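Local coordinates for protein nidogen-1 (Mus musculus, PDB 1GL4) that binds laminin, collagen IV and perlecan in basement membranes and probably takes part in interactions between cells and the extracellular matrix, at residues A[94-99]-A[260-265]; A[117-122]-A[273-278]; A[137-142]-A[226-231]. One frame throughout, in Å; residues are numbered along the deposited sequence.

Contact 1 (A[94-99]-A[260-265])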
loop_
_atom_site.group_PDB
_atom_site.type_symbol
_atom_site.label_atom_id
_atom_site.label_comp_id
_atom_site.label_asym_id
_atom_site.label_seq_id
_atom_site.Cartn_x
_atom_site.Cartn_y
_atom_site.Cartn_z
ATOM N N ILE A 94 -9.364 -14.832 3.838
ATOM C CA ILE A 94 -9.936 -14.626 2.515
ATOM C C ILE A 94 -10.117 -16.041 1.977
ATOM O O ILE A 94 -9.143 -16.777 1.830
ATOM C CB ILE A 94 -8.981 -13.838 1.583
ATOM C CG1 ILE A 94 -8.993 -12.346 1.942
ATOM C CG2 ILE A 94 -9.406 -14.024 0.132
ATOM C CD1 ILE A 94 -10.318 -11.643 1.657
ATOM N N PRO A 95 -11.370 -16.438 1.693
ATOM C CA PRO A 95 -11.744 -17.760 1.175
ATOM C C PRO A 95 -11.074 -18.115 -0.147
ATOM O O PRO A 95 -10.911 -17.255 -1.010
ATOM C CB PRO A 95 -13.262 -17.657 1.019
ATOM C CG PRO A 95 -13.648 -16.602 2.012
ATOM C CD PRO A 95 -12.562 -15.585 1.837
ATOM N N GLU A 96 -10.706 -19.387 -0.301
ATOM C CA GLU A 96 -10.066 -19.869 -1.521
ATOM C C GLU A 96 -11.006 -19.693 -2.709
ATOM O O GLU A 96 -10.573 -19.641 -3.859
ATOM C CB GLU A 96 -9.708 -21.353 -1.399
ATOM C CG GLU A 96 -9.687 -21.893 0.023
ATOM C CD GLU A 96 -11.063 -21.892 0.669
ATOM O OE1 GLU A 96 -12.000 -22.467 0.071
ATOM O OE2 GLU A 96 -11.206 -21.320 1.773
ATOM N N THR A 97 -12.298 -19.615 -2.419
ATOM C CA THR A 97 -13.313 -19.449 -3.451
ATOM C C THR A 97 -13.257 -18.083 -4.132
ATOM O O THR A 97 -13.869 -17.884 -5.182
ATOM C CB THR A 97 -14.726 -19.632 -2.865
ATOM O OG1 THR A 97 -14.884 -18.775 -1.729
ATOM C CG2 THR A 97 -14.947 -21.082 -2.443
ATOM N N VAL A 98 -12.523 -17.142 -3.546
ATOM C CA VAL A 98 -12.438 -15.807 -4.128
ATOM C C VAL A 98 -11.003 -15.282 -4.165
ATOM O O VAL A 98 -10.692 -14.356 -4.915
ATOM C CB VAL A 98 -13.336 -14.809 -3.341
ATOM C CG1 VAL A 98 -12.657 -14.400 -2.029
ATOM C CG2 VAL A 98 -13.646 -13.591 -4.198
ATOM N N GLY A 99 -10.135 -15.891 -3.360
ATOM C CA GLY A 99 -8.742 -15.481 -3.284
ATOM C C GLY A 99 -7.994 -15.303 -4.594
ATOM O O GLY A 99 -7.356 -14.272 -4.811
ATOM N N TYR A 260 -1.669 -14.938 -3.507
ATOM C CA TYR A 260 -2.693 -15.492 -2.631
ATOM C C TYR A 260 -2.209 -16.853 -2.160
ATOM O O TYR A 260 -1.877 -17.714 -2.977
ATOM C CB TYR A 260 -4.042 -15.666 -3.333
ATOM C CG TYR A 260 -5.061 -16.350 -2.437
ATOM C CD1 TYR A 260 -5.563 -15.709 -1.300
ATOM C CD2 TYR A 260 -5.451 -17.674 -2.671
ATOM C CE1 TYR A 260 -6.420 -16.371 -0.413
ATOM C CE2 TYR A 260 -6.301 -18.342 -1.793
ATOM C CZ TYR A 260 -6.781 -17.686 -0.667
ATOM O OH TYR A 260 -7.617 -18.355 0.198
ATOM N N ASN A 261 -2.153 -17.036 -0.846
ATOM C CA ASN A 261 -1.717 -18.303 -0.281
ATOM C C ASN A 261 -2.905 -19.030 0.342
ATOM O O ASN A 261 -3.526 -18.549 1.294
ATOM C CB ASN A 261 -0.621 -18.082 0.766
ATOM C CG ASN A 261 -0.136 -19.383 1.376
ATOM O OD1 ASN A 261 -0.753 -19.921 2.295
ATOM N ND2 ASN A 261 0.959 -19.910 0.848
ATOM N N LYS A 262 -3.213 -20.189 -0.226
ATOM C CA LYS A 262 -4.321 -21.019 0.215
ATOM C C LYS A 262 -4.137 -21.553 1.638
ATOM O O LYS A 262 -5.095 -21.623 2.407
ATOM C CB LYS A 262 -4.483 -22.187 -0.762
ATOM C CG LYS A 262 -5.642 -23.109 -0.459
ATOM C CD LYS A 262 -5.683 -24.258 -1.458
ATOM C CE LYS A 262 -6.900 -25.143 -1.239
ATOM N NZ LYS A 262 -6.937 -25.750 0.124
ATOM N N GLU A 263 -2.906 -21.919 1.984
ATOM C CA GLU A 263 -2.610 -22.464 3.308
ATOM C C GLU A 263 -2.949 -21.521 4.455
ATOM O O GLU A 263 -3.571 -21.934 5.432
ATOM C CB GLU A 263 -1.137 -22.873 3.400
ATOM C CG GLU A 263 -0.783 -24.121 2.605
ATOM C CD GLU A 263 -1.116 -23.989 1.131
ATOM O OE1 GLU A 263 -0.607 -23.045 0.487
ATOM O OE2 GLU A 263 -1.885 -24.831 0.620
ATOM N N GLU A 264 -2.535 -20.263 4.350
ATOM C CA GLU A 264 -2.826 -19.298 5.400
ATOM C C GLU A 264 -4.015 -18.419 5.012
ATOM O O GLU A 264 -4.416 -17.534 5.766
ATOM C CB GLU A 264 -1.585 -18.436 5.697
ATOM C CG GLU A 264 -0.374 -19.259 6.149
ATOM C CD GLU A 264 0.752 -18.428 6.752
ATOM O OE1 GLU A 264 1.833 -18.999 6.997
ATOM O OE2 GLU A 264 0.567 -17.216 6.994
ATOM N N ARG A 265 -4.583 -18.687 3.839
ATOM C CA ARG A 265 -5.727 -17.927 3.336
ATOM C C ARG A 265 -5.458 -16.435 3.442
ATOM O O ARG A 265 -6.242 -15.681 4.024
ATOM C CB ARG A 265 -6.990 -18.280 4.118
ATOM C CG ARG A 265 -7.454 -19.704 3.920
ATOM C CD ARG A 265 -8.763 -19.943 4.637
ATOM N NE ARG A 265 -9.349 -21.229 4.283
ATOM C CZ ARG A 265 -10.597 -21.582 4.577
ATOM N NH1 ARG A 265 -11.391 -20.741 5.231
ATOM N NH2 ARG A 265 -11.054 -22.774 4.214
#

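Contact 2 (A[117-122]-A[273-278])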
loop_
_atom_site.group_PDB
_atom_site.type_symbol
_atom_site.label_atom_id
_atom_site.label_comp_id
_atom_site.label_asym_id
_atom_site.label_seq_id
_atom_site.Cartn_x
_atom_site.Cartn_y
_atom_site.Cartn_z
ATOM N N ALA A 117 3.368 7.906 -1.284
ATOM C CA ALA A 117 4.334 7.905 -2.385
ATOM C C ALA A 117 5.497 8.861 -2.108
ATOM O O ALA A 117 5.343 9.829 -1.368
ATOM C CB ALA A 117 3.644 8.314 -3.685
ATOM N N VAL A 118 6.656 8.590 -2.702
ATOM C CA VAL A 118 7.813 9.465 -2.512
ATOM C C VAL A 118 7.488 10.795 -3.186
ATOM O O VAL A 118 7.161 10.828 -4.373
ATOM C CB VAL A 118 9.087 8.875 -3.154
ATOM C CG1 VAL A 118 10.251 9.866 -3.019
ATOM C CG2 VAL A 118 9.439 7.553 -2.481
ATOM N N GLU A 119 7.571 11.882 -2.424
ATOM C CA GLU A 119 7.261 13.210 -2.940
ATOM C C GLU A 119 8.433 13.814 -3.720
ATOM O O GLU A 119 9.557 13.888 -3.224
ATOM C CB GLU A 119 6.837 14.124 -1.775
ATOM C CG GLU A 119 5.608 13.591 -1.011
ATOM C CD GLU A 119 5.143 14.489 0.134
ATOM O OE1 GLU A 119 5.972 14.865 0.990
ATOM O OE2 GLU A 119 3.938 14.808 0.192
ATOM N N GLN A 120 8.163 14.237 -4.950
ATOM C CA GLN A 120 9.192 14.820 -5.811
ATOM C C GLN A 120 8.915 16.276 -6.161
ATOM O O GLN A 120 7.775 16.651 -6.445
ATOM C CB GLN A 120 9.307 14.005 -7.099
ATOM C CG GLN A 120 9.735 12.565 -6.878
ATOM C CD GLN A 120 9.748 11.759 -8.159
ATOM O OE1 GLN A 120 10.275 10.645 -8.198
ATOM N NE2 GLN A 120 9.159 12.312 -9.215
ATOM N N ASP A 121 9.966 17.092 -6.146
ATOM C CA ASP A 121 9.850 18.514 -6.465
ATOM C C ASP A 121 8.809 19.197 -5.587
ATOM O O ASP A 121 8.879 19.129 -4.362
ATOM C CB ASP A 121 9.484 18.698 -7.944
ATOM C CG ASP A 121 10.586 18.234 -8.883
ATOM O OD1 ASP A 121 11.708 18.781 -8.803
ATOM O OD2 ASP A 121 10.332 17.323 -9.702
ATOM N N GLY A 122 7.846 19.862 -6.215
ATOM C CA GLY A 122 6.808 20.533 -5.451
ATOM C C GLY A 122 5.481 19.798 -5.507
ATOM O O GLY A 122 4.451 20.394 -5.840
ATOM N N ASN A 273 5.823 3.462 -5.150
ATOM C CA ASN A 273 5.194 4.682 -5.659
ATOM C C ASN A 273 5.985 5.985 -5.530
ATOM O O ASN A 273 6.658 6.218 -4.523
ATOM C CB ASN A 273 3.860 4.885 -4.928
ATOM C CG ASN A 273 2.968 3.671 -4.997
ATOM O OD1 ASN A 273 2.030 3.628 -5.787
ATOM N ND2 ASN A 273 3.264 2.664 -4.171
ATOM N N SER A 274 5.863 6.829 -6.558
ATOM C CA SER A 274 6.479 8.161 -6.609
ATOM C C SER A 274 5.418 9.121 -7.146
ATOM O O SER A 274 4.677 8.770 -8.067
ATOM C CB SER A 274 7.689 8.186 -7.546
ATOM O OG SER A 274 8.828 7.609 -6.927
ATOM N N ILE A 275 5.333 10.321 -6.582
ATOM C CA ILE A 275 4.345 11.298 -7.041
ATOM C C ILE A 275 5.057 12.576 -7.505
ATOM O O ILE A 275 5.938 13.097 -6.814
ATOM C CB ILE A 275 3.314 11.629 -5.914
ATOM C CG1 ILE A 275 2.145 12.432 -6.483
ATOM C CG2 ILE A 275 3.972 12.411 -4.795
ATOM C CD1 ILE A 275 1.190 11.622 -7.321
ATOM N N GLY A 276 4.685 13.067 -8.684
ATOM C CA GLY A 276 5.314 14.263 -9.216
ATOM C C GLY A 276 4.621 14.855 -10.432
ATOM O O GLY A 276 3.451 14.569 -10.686
ATOM N N PRO A 277 5.328 15.687 -11.214
ATOM C CA PRO A 277 4.771 16.324 -12.410
ATOM C C PRO A 277 4.487 15.366 -13.572
ATOM O O PRO A 277 5.076 14.290 -13.663
ATOM C CB PRO A 277 5.834 17.361 -12.763
ATOM C CG PRO A 277 7.099 16.661 -12.376
ATOM C CD PRO A 277 6.739 16.076 -11.023
ATOM N N VAL A 278 3.579 15.770 -14.457
ATOM C CA VAL A 278 3.229 14.970 -15.625
ATOM C C VAL A 278 4.402 14.989 -16.605
ATOM O O VAL A 278 4.838 16.055 -17.035
ATOM C CB VAL A 278 1.981 15.539 -16.342
ATOM C CG1 VAL A 278 1.659 14.707 -17.574
ATOM C CG2 VAL A 278 0.796 15.560 -15.388
#

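Contact 3 (A[137-142]-A[226-231])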
loop_
_atom_site.group_PDB
_atom_site.type_symbol
_atom_site.label_atom_id
_atom_site.label_comp_id
_atom_site.label_asym_id
_atom_site.label_seq_id
_atom_site.Cartn_x
_atom_site.Cartn_y
_atom_site.Cartn_z
ATOM N N GLN A 137 -14.273 6.288 -3.385
ATOM C CA GLN A 137 -15.317 5.541 -4.085
ATOM C C GLN A 137 -14.651 5.059 -5.366
ATOM O O GLN A 137 -14.187 5.878 -6.154
ATOM C CB GLN A 137 -16.496 6.441 -4.472
ATOM C CG GLN A 137 -17.209 7.146 -3.330
ATOM C CD GLN A 137 -18.262 8.124 -3.842
ATOM O OE1 GLN A 137 -19.296 7.716 -4.383
ATOM N NE2 GLN A 137 -17.998 9.424 -3.686
ATOM N N ALA A 138 -14.590 3.746 -5.578
ATOM C CA ALA A 138 -13.967 3.224 -6.790
ATOM C C ALA A 138 -14.803 2.154 -7.490
ATOM O O ALA A 138 -15.607 1.458 -6.866
ATOM C CB ALA A 138 -12.583 2.667 -6.466
ATOM N N GLU A 139 -14.608 2.038 -8.801
ATOM C CA GLU A 139 -15.310 1.042 -9.598
ATOM C C GLU A 139 -14.328 0.455 -10.598
ATOM O O GLU A 139 -13.438 1.157 -11.084
ATOM C CB GLU A 139 -16.476 1.664 -10.368
ATOM C CG GLU A 139 -17.632 2.137 -9.513
ATOM C CD GLU A 139 -18.813 2.584 -10.354
ATOM O OE1 GLU A 139 -19.818 3.042 -9.774
ATOM O OE2 GLU A 139 -18.736 2.474 -11.597
ATOM N N VAL A 140 -14.482 -0.829 -10.895
ATOM C CA VAL A 140 -13.618 -1.475 -11.870
ATOM C C VAL A 140 -14.449 -2.326 -12.823
ATOM O O VAL A 140 -15.277 -3.137 -12.399
ATOM C CB VAL A 140 -12.532 -2.352 -11.189
ATOM C CG1 VAL A 140 -13.173 -3.454 -10.370
ATOM C CG2 VAL A 140 -11.609 -2.941 -12.240
ATOM N N THR A 141 -14.243 -2.110 -14.117
ATOM C CA THR A 141 -14.943 -2.863 -15.144
ATOM C C THR A 141 -13.911 -3.732 -15.847
ATOM O O THR A 141 -12.858 -3.233 -16.252
ATOM C CB THR A 141 -15.580 -1.937 -16.207
ATOM O OG1 THR A 141 -16.527 -1.058 -15.587
ATOM C CG2 THR A 141 -16.304 -2.767 -17.261
ATOM N N PHE A 142 -14.194 -5.028 -15.959
ATOM C CA PHE A 142 -13.294 -5.948 -16.653
ATOM C C PHE A 142 -13.869 -6.041 -18.065
ATOM O O PHE A 142 -14.955 -6.593 -18.269
ATOM C CB PHE A 142 -13.291 -7.330 -15.986
ATOM C CG PHE A 142 -12.730 -7.335 -14.586
ATOM C CD1 PHE A 142 -13.462 -6.812 -13.521
ATOM C CD2 PHE A 142 -11.468 -7.869 -14.330
ATOM C CE1 PHE A 142 -12.946 -6.822 -12.218
ATOM C CE2 PHE A 142 -10.943 -7.883 -13.029
ATOM C CZ PHE A 142 -11.691 -7.356 -11.972
ATOM N N GLN A 226 -10.683 -1.379 -16.451
ATOM C CA GLN A 226 -10.659 0.066 -16.282
ATOM C C GLN A 226 -10.980 0.453 -14.850
ATOM O O GLN A 226 -12.025 0.073 -14.315
ATOM C CB GLN A 226 -11.678 0.740 -17.209
ATOM C CG GLN A 226 -11.651 2.267 -17.120
ATOM C CD GLN A 226 -12.766 2.931 -17.912
ATOM O OE1 GLN A 226 -13.941 2.837 -17.554
ATOM N NE2 GLN A 226 -12.400 3.607 -18.996
ATOM N N TRP A 227 -10.074 1.209 -14.239
ATOM C CA TRP A 227 -10.259 1.682 -12.872
ATOM C C TRP A 227 -10.746 3.132 -12.867
ATOM O O TRP A 227 -10.204 3.980 -13.573
ATOM C CB TRP A 227 -8.949 1.575 -12.087
ATOM C CG TRP A 227 -8.676 0.186 -11.642
ATOM C CD1 TRP A 227 -8.036 -0.795 -12.346
ATOM C CD2 TRP A 227 -9.135 -0.421 -10.431
ATOM N NE1 TRP A 227 -8.075 -1.979 -11.649
ATOM C CE2 TRP A 227 -8.745 -1.779 -10.470
ATOM C CE3 TRP A 227 -9.845 0.048 -9.318
ATOM C CZ2 TRP A 227 -9.043 -2.675 -9.435
ATOM C CZ3 TRP A 227 -10.142 -0.844 -8.288
ATOM C CH2 TRP A 227 -9.742 -2.188 -8.357
ATOM N N ARG A 228 -11.777 3.399 -12.075
ATOM C CA ARG A 228 -12.350 4.740 -11.969
ATOM C C ARG A 228 -12.511 5.057 -10.480
ATOM O O ARG A 228 -13.088 4.260 -9.747
ATOM C CB ARG A 228 -13.720 4.774 -12.660
ATOM C CG ARG A 228 -13.706 4.327 -14.125
ATOM C CD ARG A 228 -15.101 4.417 -14.766
ATOM N NE ARG A 228 -16.053 3.475 -14.177
ATOM C CZ ARG A 228 -16.082 2.170 -14.438
ATOM N NH1 ARG A 228 -15.212 1.630 -15.287
ATOM N NH2 ARG A 228 -16.979 1.397 -13.842
ATOM N N GLN A 229 -12.009 6.203 -10.023
ATOM C CA GLN A 229 -12.136 6.524 -8.603
ATOM C C GLN A 229 -12.316 8.007 -8.257
ATOM O O GLN A 229 -11.844 8.903 -8.964
ATOM C CB GLN A 229 -10.938 5.940 -7.831
ATOM C CG GLN A 229 -9.582 6.551 -8.175
ATOM C CD GLN A 229 -8.400 5.710 -7.679
ATOM O OE1 GLN A 229 -8.388 5.229 -6.542
ATOM N NE2 GLN A 229 -7.395 5.543 -8.537
ATOM N N THR A 230 -13.022 8.248 -7.157
ATOM C CA THR A 230 -13.277 9.600 -6.677
ATOM C C THR A 230 -12.874 9.649 -5.207
ATOM O O THR A 230 -13.373 8.883 -4.383
ATOM C CB THR A 230 -14.757 9.966 -6.833
ATOM O OG1 THR A 230 -15.086 9.986 -8.229
ATOM C CG2 THR A 230 -15.043 11.341 -6.227
ATOM N N ILE A 231 -11.957 10.554 -4.901
ATOM C CA ILE A 231 -11.428 10.719 -3.555
ATOM C C ILE A 231 -11.877 12.065 -2.973
ATOM O O ILE A 231 -11.536 13.117 -3.506
ATOM C CB ILE A 231 -9.882 10.625 -3.606
ATOM C CG1 ILE A 231 -9.486 9.212 -4.062
ATOM C CG2 ILE A 231 -9.269 10.959 -2.244
ATOM C CD1 ILE A 231 -8.016 9.040 -4.395
HETATM O O HOH W 1 -15.433 9.805 -2.551
#

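Contact 1 (A[94-99]-A[260-265])
Ile94 meets the 260-265 segment through both polar atoms of its backbone. Its N-H is aimed almost straight at a carbonyl oxygen, with Ile94 N 3.2 Å from Arg265 O, an atom that also accepts from Ser92 OG. Its own oxygen receives the phenol hydrogen of Tyr260, the Ile94 O to Tyr260 OH distance being 2.7 Å, and lies near the plane of the ring. CG2 of Ile94, anti to the backbone N, rests 3.8 Å from Tyr260 CE1, and the side chain also packs on Phe71 and Thr74 of strand 69-81. Pro95 turns its ring away and contributes its carbonyl oxygen, which takes the N-H groups of Val98 and Gly99 and so closes the short helical turn at 96-99. Glu96 follows, its CB 4.0 Å from Tyr260 OH. A bend at chi2 (66°) swings CD round toward Arg265. The carboxylate oxygen OE2 lies over a face of the guanidinium, so the salt bridge is one of charge without a directed N-H, and its exact geometry is doubtful because the modelled atoms are too close. Gly99 sets its CA 3.6 Å above the centroid of the Tyr260 ring, a CH-pi contact centred on the face; a CB here would run into Tyr260 CZ. Tyr100 adds an edge-to-face partner to the same ring. Tyrosine thus suits the end of strand 248-261: one face takes the Gly99 CA-H and the hydroxyl a peptide oxygen. Its side chain lies about 7 Å from that of Arg268, a residue involved in perlecan binding, and Glu264 OE2 hydrogen-bonds an aromatic side chain of another protein chain. The chemistry implies a directional anchor at the buried Tyr260, whereas the attraction between Glu96 and Arg265 is undirected and uncertain in geometry.

Contact 2 (A[117-122]-A[273-278])
Val118 and Glu119 form a short strand, entered from Ala117, that pairs in parallel with the C-terminal end of strand 266-276. It joins the residues after helix 107-115 to the largely antiparallel G2 beta-barrel. Three backbone hydrogen bonds weave the pair: Val118 N to Asn273 O at 3.0 Å, Ile275 N to Val118 O at 2.9 Å, and Gln120 N to Ile275 O at 3.1 Å, the last less straight at its hydrogen. Ala117 approaches with a bare methyl, and its CB lies 3.7 Å from Asn273 CB and also against Ile275 CB, a spacing that a small side chain allows. Val118 and Ser274 share one face of the sheet. Val118 has CG1 anti to the backbone N, which leaves CG2 beside that nitrogen and close to Asn273 O. Ser274 OG lies 4.0 Å from Val118 CB. Glu119 and Ile275 occupy the other face. Ile275 holds CG1 anti to the backbone N (chi1 -169°), and CG2 sits between the nitrogen and the carbonyl carbon; from there CG2 touches Glu119 CA, 3.9 Å away, while CG1 leads off into the protein. Glu119 OE2 accepts from Asn125 N and from Ser128 OG of helix 126-130. The extended chain of Gln120 runs past Ile275 O, its CB 3.5 Å from that oxygen, and brings OE1 within 3.6 Å of Ser274 CB and OG, a proximity without a hydrogen bond. The bare CA of Gly276 leaves room for this amide and for the Pro277 ring. Asp121 OD2 lies near Pro277 CD, the two side chains crossing at about a right angle. The chemistry implies that backbone bonds set this junction, with a close apolar contact between Ala117 and Ile275, while the carboxylate of Glu119 is engaged by Asn125 and Ser128.

Contact 3 (A[137-142]-A[226-231])
Gln226 faces Thr141 in a hydrogen-bonded pair, each backbone N-H giving to the other's oxygen, and its side chain reaches along its own strand, where OE1 accepts from Arg228 NH1. Trp227 turns to the opposite face of the sheet, the buried one, where it touches Pro107 of helix 107-115 and lies side by side with Val140. The valine stands over the six-membered ring, Val140 CB 3.7 Å from its centroid and 4° off the normal, a CH-pi contact, while CG2 settles nearer the rim at 3.6 Å from Trp227 CE2. A branched aliphatic residue suits this place because its CB sits over the ring while CG2 covers the part near CE2. Val140 and Trp227, like Ala138 and Gln229, form non-hydrogen-bonded pairs of an antiparallel sheet, part of the beta-barrel that defines the nidogen G2 domain; strands 149-156 and 198-210 flank the two. Arg228 returns to the face of Glu139 and Thr141. A turn at chi3 (-66°) puts NE off the line of the chain, and the guanidinium grips the threonine end-on, with NH1 and NH2 each 3.0 Å from Thr141 OG1. NH2 also makes a salt bridge to Glu139 OE2, 3.0 Å away; this oxygen lies in the guanidinium plane and accepts through its anti lone pair, the carboxylate standing almost perpendicular to that plane. Lys148 NZ is a second cation for OE2, which probably keeps the carboxylate charged. Gln229 packs its CB 3.9 Å from Ala138 CB and sends its amide to Ser201 OG and Arg136 NE. Thr230 pairs with Gln137 through two backbone bonds, and a water linking Gln137 NE2 to Thr230 O bridges the strands once more.

Overall arrangement
All three contacts lie within the nidogen G2 beta-barrel. Contacts 1 and 2 are far apart, their centres about 34 Å from each other on opposite sides of the chain's centre, yet they stand on consecutive, neighbouring strands, 248-261 and 266-276. Contact 3, in strands 133-142 and 221-232, sits about 24 Å from the first and 22 Å from the second, centre to centre. Along the chain the segments run 94-99, 117-122, 137-142, 226-231, 260-265 and 273-278, so contacts 1 and 2 interlock and both enclose contact 3. Contact 1 lies near residues involved in perlecan binding, whereas contacts 2 and 3 lie away from them.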